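Local coordinates for protein glycerol dehydratase (Clostridium butyricum, PDB 1R9D) that probably converts glycerol to 3-hydroxypropionaldehyde without vitamin B12, as a glycyl radical lyase of the pyruvate formate lyase-like family, at residues C508-H513 with Y627-G632; K441-H446 with E542-G547. One frame throughout, in Å; residues are numbered along the deposited sequence.

Interaction 1 of 2, residues C508-H513 with Y627-G632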
ATOM      1  N   CYS A 508       8.232  -3.703 -11.360  1.00 22.23           N
ATOM      2  CA  CYS A 508       6.806  -3.396 -11.280  1.00 22.62           C
ATOM      3  C   CYS A 508       6.034  -4.615 -10.774  1.00 23.14           C
ATOM      4  O   CYS A 508       5.073  -4.480 -10.013  1.00 22.52           O
ATOM      5  CB  CYS A 508       6.269  -2.963 -12.649  1.00 23.71           C
ATOM      6  SG  CYS A 508       6.861  -1.337 -13.201  1.00 26.07           S
ATOM      7  N   ILE A 509       6.466  -5.800 -11.196  1.00 21.99           N
ATOM      8  CA  ILE A 509       5.844  -7.049 -10.775  1.00 22.37           C
ATOM      9  C   ILE A 509       6.168  -7.279  -9.298  1.00 22.86           C
ATOM     10  O   ILE A 509       5.347  -7.807  -8.544  1.00 21.87           O
ATOM     11  CB  ILE A 509       6.376  -8.226 -11.623  1.00 22.40           C
ATOM     12  CG1 ILE A 509       5.943  -8.033 -13.077  1.00 21.48           C
ATOM     13  CG2 ILE A 509       5.856  -9.563 -11.089  1.00 22.39           C
ATOM     14  CD1 ILE A 509       6.639  -8.988 -14.038  1.00 23.37           C
ATOM     15  N   ASP A 510       7.369  -6.864  -8.897  1.00 22.63           N
ATOM     16  CA  ASP A 510       7.851  -6.990  -7.520  1.00 23.13           C
ATOM     17  C   ASP A 510       6.931  -6.157  -6.615  1.00 23.61           C
ATOM     18  O   ASP A 510       6.438  -6.634  -5.585  1.00 24.21           O
ATOM     19  CB  ASP A 510       9.295  -6.456  -7.450  1.00 23.39           C
ATOM     20  CG  ASP A 510      10.129  -7.099  -6.346  1.00 25.72           C
ATOM     21  OD1 ASP A 510       9.609  -7.324  -5.232  1.00 26.46           O
ATOM     22  OD2 ASP A 510      11.334  -7.359  -6.592  1.00 26.48           O
ATOM     23  N   ILE A 511       6.694  -4.912  -7.016  1.00 23.58           N
ATOM     24  CA  ILE A 511       5.826  -4.014  -6.261  1.00 24.24           C
ATOM     25  C   ILE A 511       4.408  -4.577  -6.176  1.00 24.79           C
ATOM     26  O   ILE A 511       3.767  -4.492  -5.130  1.00 24.59           O
ATOM     27  CB  ILE A 511       5.786  -2.607  -6.909  1.00 24.47           C
ATOM     28  CG1 ILE A 511       7.139  -1.914  -6.721  1.00 25.45           C
ATOM     29  CG2 ILE A 511       4.682  -1.759  -6.277  1.00 26.91           C
ATOM     30  CD1 ILE A 511       7.288  -0.616  -7.507  1.00 25.91           C
ATOM     31  N   ALA A 512       3.927  -5.169  -7.268  1.00 24.07           N
ATOM     32  CA  ALA A 512       2.575  -5.729  -7.297  1.00 23.50           C
ATOM     33  C   ALA A 512       2.379  -6.875  -6.309  1.00 23.67           C
ATOM     34  O   ALA A 512       1.349  -6.942  -5.634  1.00 24.06           O
ATOM     35  CB  ALA A 512       2.220  -6.188  -8.714  1.00 23.44           C
ATOM     36  N   HIS A 513       3.351  -7.779  -6.225  1.00 22.99           N
ATOM     37  CA  HIS A 513       3.265  -8.896  -5.292  1.00 23.28           C
ATOM     38  C   HIS A 513       3.243  -8.397  -3.856  1.00 24.13           C
ATOM     39  O   HIS A 513       2.538  -8.946  -3.011  1.00 24.82           O
ATOM     40  CB  HIS A 513       4.441  -9.857  -5.484  1.00 24.63           C
ATOM     41  CG  HIS A 513       4.218 -10.866  -6.566  1.00 25.77           C
ATOM     42  ND1 HIS A 513       3.449 -11.996  -6.380  1.00 27.16           N
ATOM     43  CD2 HIS A 513       4.630 -10.901  -7.856  1.00 26.34           C
ATOM     44  CE1 HIS A 513       3.397 -12.682  -7.508  1.00 27.18           C
ATOM     45  NE2 HIS A 513       4.106 -12.039  -8.419  1.00 26.53           N
ATOM     46  N   TYR A 627      21.149  -2.607 -11.937  1.00 22.09           N
ATOM     47  CA  TYR A 627      19.847  -2.442 -11.291  1.00 22.52           C
ATOM     48  C   TYR A 627      19.627  -2.950  -9.871  1.00 21.89           C
ATOM     49  O   TYR A 627      20.307  -3.860  -9.411  1.00 21.45           O
ATOM     50  CB  TYR A 627      18.784  -3.039 -12.219  1.00 23.75           C
ATOM     51  CG  TYR A 627      18.848  -2.428 -13.593  1.00 24.36           C
ATOM     52  CD1 TYR A 627      19.741  -2.912 -14.556  1.00 25.17           C
ATOM     53  CD2 TYR A 627      18.110  -1.287 -13.894  1.00 26.33           C
ATOM     54  CE1 TYR A 627      19.904  -2.261 -15.781  1.00 25.41           C
ATOM     55  CE2 TYR A 627      18.264  -0.627 -15.115  1.00 26.64           C
ATOM     56  CZ  TYR A 627      19.168  -1.116 -16.049  1.00 26.55           C
ATOM     57  OH  TYR A 627      19.365  -0.422 -17.222  1.00 26.45           O
ATOM     58  N   THR A 628      18.665  -2.329  -9.186  1.00 22.16           N
ATOM     59  CA  THR A 628      18.296  -2.713  -7.827  1.00 23.37           C
ATOM     60  C   THR A 628      16.776  -2.912  -7.787  1.00 23.44           C
ATOM     61  O   THR A 628      16.051  -2.387  -8.637  1.00 22.99           O
ATOM     62  CB  THR A 628      18.691  -1.627  -6.798  1.00 25.56           C
ATOM     63  OG1 THR A 628      18.007  -0.409  -7.103  1.00 27.72           O
ATOM     64  CG2 THR A 628      20.194  -1.379  -6.831  1.00 23.97           C
ATOM     65  N   ASN A 629      16.292  -3.668  -6.808  1.00 23.18           N
ATOM     66  CA  ASN A 629      14.859  -3.924  -6.709  1.00 23.41           C
ATOM     67  C   ASN A 629      14.214  -3.193  -5.530  1.00 23.81           C
ATOM     68  O   ASN A 629      14.909  -2.610  -4.697  1.00 23.57           O
ATOM     69  CB  ASN A 629      14.593  -5.437  -6.614  1.00 22.70           C
ATOM     70  CG  ASN A 629      15.244  -6.079  -5.405  1.00 22.79           C
ATOM     71  OD1 ASN A 629      15.146  -5.572  -4.284  1.00 23.94           O
ATOM     72  ND2 ASN A 629      15.893  -7.219  -5.621  1.00 21.41           N
ATOM     73  N   PRO A 630      12.870  -3.209  -5.453  1.00 24.36           N
ATOM     74  CA  PRO A 630      12.137  -2.541  -4.369  1.00 24.83           C
ATOM     75  C   PRO A 630      12.457  -3.062  -2.969  1.00 24.54           C
ATOM     76  O   PRO A 630      12.103  -2.431  -1.972  1.00 25.31           O
ATOM     77  CB  PRO A 630      10.672  -2.774  -4.741  1.00 25.63           C
ATOM     78  CG  PRO A 630      10.709  -2.874  -6.235  1.00 24.67           C
ATOM     79  CD  PRO A 630      11.937  -3.714  -6.479  1.00 24.54           C
ATOM     80  N   ARG A 631      13.110  -4.215  -2.893  1.00 24.11           N
ATOM     81  CA  ARG A 631      13.463  -4.799  -1.606  1.00 24.62           C
ATOM     82  C   ARG A 631      14.874  -4.397  -1.183  1.00 25.04           C
ATOM     83  O   ARG A 631      15.424  -4.941  -0.227  1.00 26.79           O
ATOM     84  CB  ARG A 631      13.344  -6.325  -1.671  1.00 24.01           C
ATOM     85  CG  ARG A 631      11.898  -6.820  -1.754  1.00 23.19           C
ATOM     86  CD  ARG A 631      11.821  -8.291  -2.151  1.00 23.67           C
ATOM     87  NE  ARG A 631      12.033  -8.488  -3.584  1.00 22.03           N
ATOM     88  CZ  ARG A 631      13.117  -9.037  -4.119  1.00 23.32           C
ATOM     89  NH1 ARG A 631      14.113  -9.453  -3.344  1.00 22.44           N
ATOM     90  NH2 ARG A 631      13.199  -9.183  -5.437  1.00 21.32           N
ATOM     91  N   GLY A 632      15.449  -3.441  -1.907  1.00 25.96           N
ATOM     92  CA  GLY A 632      16.785  -2.963  -1.598  1.00 26.70           C
ATOM     93  C   GLY A 632      17.911  -3.889  -2.024  1.00 27.44           C
ATOM     94  O   GLY A 632      19.063  -3.702  -1.620  1.00 27.68           O
TER

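Interaction 2 of 2, residues K441-H446 with E542-G547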
ATOM      1  N   LYS A 441      17.283 -17.439   4.652  1.00 22.99           N
ATOM      2  CA  LYS A 441      17.664 -16.042   4.850  1.00 23.52           C
ATOM      3  C   LYS A 441      17.557 -15.200   3.586  1.00 23.17           C
ATOM      4  O   LYS A 441      17.910 -14.021   3.604  1.00 22.44           O
ATOM      5  CB  LYS A 441      19.110 -15.956   5.343  1.00 25.42           C
ATOM      6  CG  LYS A 441      19.401 -16.647   6.660  1.00 27.84           C
ATOM      7  CD  LYS A 441      20.807 -16.287   7.128  1.00 30.16           C
ATOM      8  CE  LYS A 441      21.104 -16.854   8.509  1.00 33.60           C
ATOM      9  NZ  LYS A 441      22.472 -16.471   8.974  1.00 35.20           N
ATOM     10  N   THR A 442      17.031 -15.784   2.511  1.00 22.45           N
ATOM     11  CA  THR A 442      16.980 -15.095   1.221  1.00 21.99           C
ATOM     12  C   THR A 442      15.652 -15.009   0.464  1.00 22.07           C
ATOM     13  O   THR A 442      14.835 -15.927   0.507  1.00 22.96           O
ATOM     14  CB  THR A 442      17.978 -15.780   0.245  1.00 22.18           C
ATOM     15  OG1 THR A 442      19.217 -16.031   0.922  1.00 21.67           O
ATOM     16  CG2 THR A 442      18.234 -14.917  -0.980  1.00 21.28           C
ATOM     17  N   GLU A 443      15.459 -13.887  -0.224  1.00 22.39           N
ATOM     18  CA  GLU A 443      14.325 -13.678  -1.126  1.00 23.02           C
ATOM     19  C   GLU A 443      15.113 -13.340  -2.397  1.00 23.04           C
ATOM     20  O   GLU A 443      15.460 -12.185  -2.640  1.00 24.23           O
ATOM     21  CB  GLU A 443      13.443 -12.493  -0.714  1.00 24.61           C
ATOM     22  CG  GLU A 443      12.359 -12.134  -1.759  1.00 27.49           C
ATOM     23  CD  GLU A 443      11.302 -13.229  -1.961  1.00 30.81           C
ATOM     24  OE1 GLU A 443      11.641 -14.426  -1.849  1.00 33.09           O
ATOM     25  OE2 GLU A 443      10.130 -12.895  -2.249  1.00 32.17           O
ATOM     26  N   GLY A 444      15.409 -14.361  -3.196  1.00 22.98           N
ATOM     27  CA  GLY A 444      16.231 -14.155  -4.381  1.00 23.06           C
ATOM     28  C   GLY A 444      15.618 -13.914  -5.748  1.00 22.28           C
ATOM     29  O   GLY A 444      16.345 -13.521  -6.662  1.00 22.20           O
ATOM     30  N   TRP A 445      14.317 -14.142  -5.917  1.00 22.70           N
ATOM     31  CA  TRP A 445      13.695 -13.925  -7.228  1.00 22.30           C
ATOM     32  C   TRP A 445      14.625 -14.511  -8.307  1.00 22.18           C
ATOM     33  O   TRP A 445      14.902 -13.876  -9.325  1.00 22.97           O
ATOM     34  CB  TRP A 445      13.485 -12.414  -7.447  1.00 22.08           C
ATOM     35  CG  TRP A 445      12.112 -11.936  -7.043  1.00 22.49           C
ATOM     36  CD1 TRP A 445      11.442 -12.232  -5.888  1.00 23.30           C
ATOM     37  CD2 TRP A 445      11.213 -11.160  -7.840  1.00 22.34           C
ATOM     38  NE1 TRP A 445      10.171 -11.700  -5.924  1.00 24.05           N
ATOM     39  CE2 TRP A 445      10.005 -11.039  -7.113  1.00 23.98           C
ATOM     40  CE3 TRP A 445      11.307 -10.561  -9.104  1.00 23.50           C
ATOM     41  CZ2 TRP A 445       8.897 -10.345  -7.612  1.00 23.93           C
ATOM     42  CZ3 TRP A 445      10.201  -9.868  -9.603  1.00 24.79           C
ATOM     43  CH2 TRP A 445       9.013  -9.769  -8.854  1.00 23.18           C
ATOM     44  N   HIS A 446      15.082 -15.737  -8.070  1.00 22.31           N
ATOM     45  CA  HIS A 446      16.038 -16.425  -8.945  1.00 22.93           C
ATOM     46  C   HIS A 446      15.689 -16.731 -10.412  1.00 23.96           C
ATOM     47  O   HIS A 446      16.543 -17.222 -11.161  1.00 24.00           O
ATOM     48  CB  HIS A 446      16.523 -17.691  -8.240  1.00 21.75           C
ATOM     49  CG  HIS A 446      17.223 -17.424  -6.939  1.00 22.65           C
ATOM     50  ND1 HIS A 446      18.475 -16.848  -6.872  1.00 21.83           N
ATOM     51  CD2 HIS A 446      16.842 -17.646  -5.659  1.00 20.23           C
ATOM     52  CE1 HIS A 446      18.836 -16.730  -5.606  1.00 21.11           C
ATOM     53  NE2 HIS A 446      17.864 -17.206  -4.849  1.00 21.32           N
ATOM     54  N   GLU A 542      17.055 -11.327   5.000  1.00 23.24           N
ATOM     55  CA  GLU A 542      18.395 -10.811   5.286  1.00 23.45           C
ATOM     56  C   GLU A 542      19.088 -10.474   3.965  1.00 23.49           C
ATOM     57  O   GLU A 542      19.765  -9.448   3.844  1.00 22.45           O
ATOM     58  CB  GLU A 542      19.210 -11.874   6.036  1.00 25.42           C
ATOM     59  CG  GLU A 542      20.720 -11.600   6.152  1.00 27.96           C
ATOM     60  CD  GLU A 542      21.052 -10.345   6.946  1.00 32.79           C
ATOM     61  OE1 GLU A 542      20.238  -9.951   7.811  1.00 32.56           O
ATOM     62  OE2 GLU A 542      22.143  -9.763   6.716  1.00 32.53           O
ATOM     63  N   TYR A 543      18.906 -11.346   2.976  1.00 23.01           N
ATOM     64  CA  TYR A 543      19.506 -11.172   1.654  1.00 21.83           C
ATOM     65  C   TYR A 543      18.417 -11.007   0.592  1.00 21.60           C
ATOM     66  O   TYR A 543      17.452 -11.767   0.569  1.00 22.08           O
ATOM     67  CB  TYR A 543      20.373 -12.393   1.307  1.00 21.52           C
ATOM     68  CG  TYR A 543      21.512 -12.642   2.274  1.00 22.41           C
ATOM     69  CD1 TYR A 543      21.566 -13.806   3.044  1.00 20.96           C
ATOM     70  CD2 TYR A 543      22.536 -11.712   2.418  1.00 20.57           C
ATOM     71  CE1 TYR A 543      22.623 -14.038   3.940  1.00 22.30           C
ATOM     72  CE2 TYR A 543      23.590 -11.928   3.308  1.00 23.12           C
ATOM     73  CZ  TYR A 543      23.631 -13.088   4.063  1.00 22.16           C
ATOM     74  OH  TYR A 543      24.685 -13.289   4.935  1.00 23.57           O
ATOM     75  N   ASN A 544      18.573 -10.013  -0.280  1.00 21.33           N
ATOM     76  CA  ASN A 544      17.597  -9.761  -1.345  1.00 20.31           C
ATOM     77  C   ASN A 544      18.258  -9.612  -2.710  1.00 21.09           C
ATOM     78  O   ASN A 544      19.248  -8.891  -2.857  1.00 20.77           O
ATOM     79  CB  ASN A 544      16.797  -8.496  -1.047  1.00 21.21           C
ATOM     80  CG  ASN A 544      15.765  -8.702   0.037  1.00 22.21           C
ATOM     81  OD1 ASN A 544      14.676  -9.212  -0.218  1.00 23.54           O
ATOM     82  ND2 ASN A 544      16.108  -8.316   1.259  1.00 22.13           N
ATOM     83  N   PHE A 545      17.695 -10.283  -3.711  1.00 19.91           N
ATOM     84  CA  PHE A 545      18.222 -10.221  -5.072  1.00 20.79           C
ATOM     85  C   PHE A 545      17.084 -10.345  -6.073  1.00 20.60           C
ATOM     86  O   PHE A 545      15.929 -10.537  -5.695  1.00 20.22           O
ATOM     87  CB  PHE A 545      19.197 -11.376  -5.352  1.00 19.08           C
ATOM     88  CG  PHE A 545      20.359 -11.453  -4.405  1.00 21.22           C
ATOM     89  CD1 PHE A 545      20.392 -12.416  -3.405  1.00 21.22           C
ATOM     90  CD2 PHE A 545      21.420 -10.553  -4.504  1.00 21.31           C
ATOM     91  CE1 PHE A 545      21.459 -12.488  -2.511  1.00 22.94           C
ATOM     92  CE2 PHE A 545      22.492 -10.616  -3.614  1.00 21.84           C
ATOM     93  CZ  PHE A 545      22.513 -11.581  -2.618  1.00 21.87           C
ATOM     94  N   SER A 546      17.435 -10.209  -7.348  1.00 20.67           N
ATOM     95  CA  SER A 546      16.515 -10.384  -8.475  1.00 20.92           C
ATOM     96  C   SER A 546      17.405 -11.015  -9.550  1.00 21.48           C
ATOM     97  O   SER A 546      18.517 -10.541  -9.783  1.00 20.87           O
ATOM     98  CB  SER A 546      15.941  -9.052  -8.949  1.00 21.66           C
ATOM     99  OG  SER A 546      14.949  -8.584  -8.047  1.00 22.92           O
ATOM    100  N   GLY A 547      16.933 -12.083 -10.191  1.00 22.42           N
ATOM    101  CA  GLY A 547      17.777 -12.760 -11.167  1.00 22.61           C
ATOM    102  C   GLY A 547      17.220 -13.121 -12.535  1.00 22.78           C
ATOM    103  O   GLY A 547      16.487 -14.104 -12.672  1.00 22.52           O
TER

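Interaction 1 of 2, residues C508-H513 with Y627-G632
Asp-510, on the long helix 484-516, receives the guanidinium of Arg-631 side-on, one nitrogen to each carboxylate oxygen. Arg-631 NE donates to the syn lone pair of Asp-510 OD1 at 3.2 Å, nearly straight at 169°, while Arg-631 NH2 reaches Asp-510 OD2 at 2.9 Å by a more bent bond. The two planes lie 24° apart, close to coplanar. With CG of Asp-510 anti to its backbone N (chi1 -152°), the carboxylate extends from the helix to the bent arginine chain. Asn-629 to Gly-632 form a type I beta turn, and Asn-629 also closes an Asx turn over it: its OD1 accepts hydrogen bonds from the backbone N of Arg-631, at 2.8 Å, and from that of Gly-633, and its CG lies over one guanidinium face, toward the rim. Further donors turn to strand 543-551: NH2 of Arg-631 also binds Phe-545 O, NH1 binds Asn-544 OD1, and Asn-629 ND2 binds Ser-546 OG. Trp-445 adds a cation-pi contact to the arginine. Beside this polar grip, Pro-630 lays its ring against the helix, CG to Ile-511 CG1 3.7 Å, and its CD stands 3.7 Å from Asp-510 OD2.

Interaction 2 of 2, residues K441-H446 with E542-G547
The ring of Tyr-543 has Thr-442 OG1 at its edge, near its plane, and CG of Glu-542 over the centre of one face. Phe-545 also turns an edge to the segment 441-446, its CD1 4.1 Å from Thr-442 CG2. Glu-443 OE2 lies in plane at the edge of the Trp-445 indole, and the His-446 imidazole folds back over its own segment, with Gly-444 CA 3.5 Å above one face. They flank a parallel pair of strands, 442-443 beside 543-551, in a mixed sheet within the pyruvate formate lyase-like region. Tyr-543 N donates to Lys-441 O, Glu-443 N to Tyr-543 O, and Phe-545 N to Glu-443 O, so the backbone N and O of Glu-443 bond to the residues before and after Asn-544, its partner in the parallel register. CA-H...O contacts fill in between, such as Thr-442 CA to Tyr-543 O at 3.4 Å.

Thr-442 and Tyr-543 project to one face of the sheet. Asp-424 takes both the ammonium of Lys-441 and the hydroxyl of Tyr-543; Thr-442 OG1 is hydrogen-bonded to Lys-438 O. On the other face Asn-544 OD1 approaches Glu-443 CB to 3.5 Å, with the amide and carboxylate planes almost perpendicular. Beyond the regular pairing, Trp-445 takes a left-handed backbone conformation (phi 44°, psi 48°), and its CB lies 3.5 Å from Phe-545 O. The His-446 side chain, hydrogen-bonded to Gln-437, comes within about 5 Å of the bound glycerol. A last backbone bond joins Gly-547 N to Trp-445 O at 2.8 Å, the donor standing 42° out of the carbonyl plane.

In the fold
Both contacts are largely buried, and their centres lie 11 Å apart. Interaction 2 is nearer the middle of the chain and close to the glycerol, whereas interaction 1 sits farther out, where the second subunit packs on its helix and loop. Their chemistry follows: in interaction 2 backbone hydrogen bonds join two strands, while in interaction 1 a charged pair and a proline fasten a turn to helix 484-516. Different elements are held in each, yet the loop 627-632 leads into strand 634-635, which pairs with strand 543-551 of interaction 2. Arg-631 and Asn-629 bridge the two contacts, and Trp-445 reaches Ile-509 and Asp-510 on the helix, so the helix, the loop and the sheet are in direct contact here.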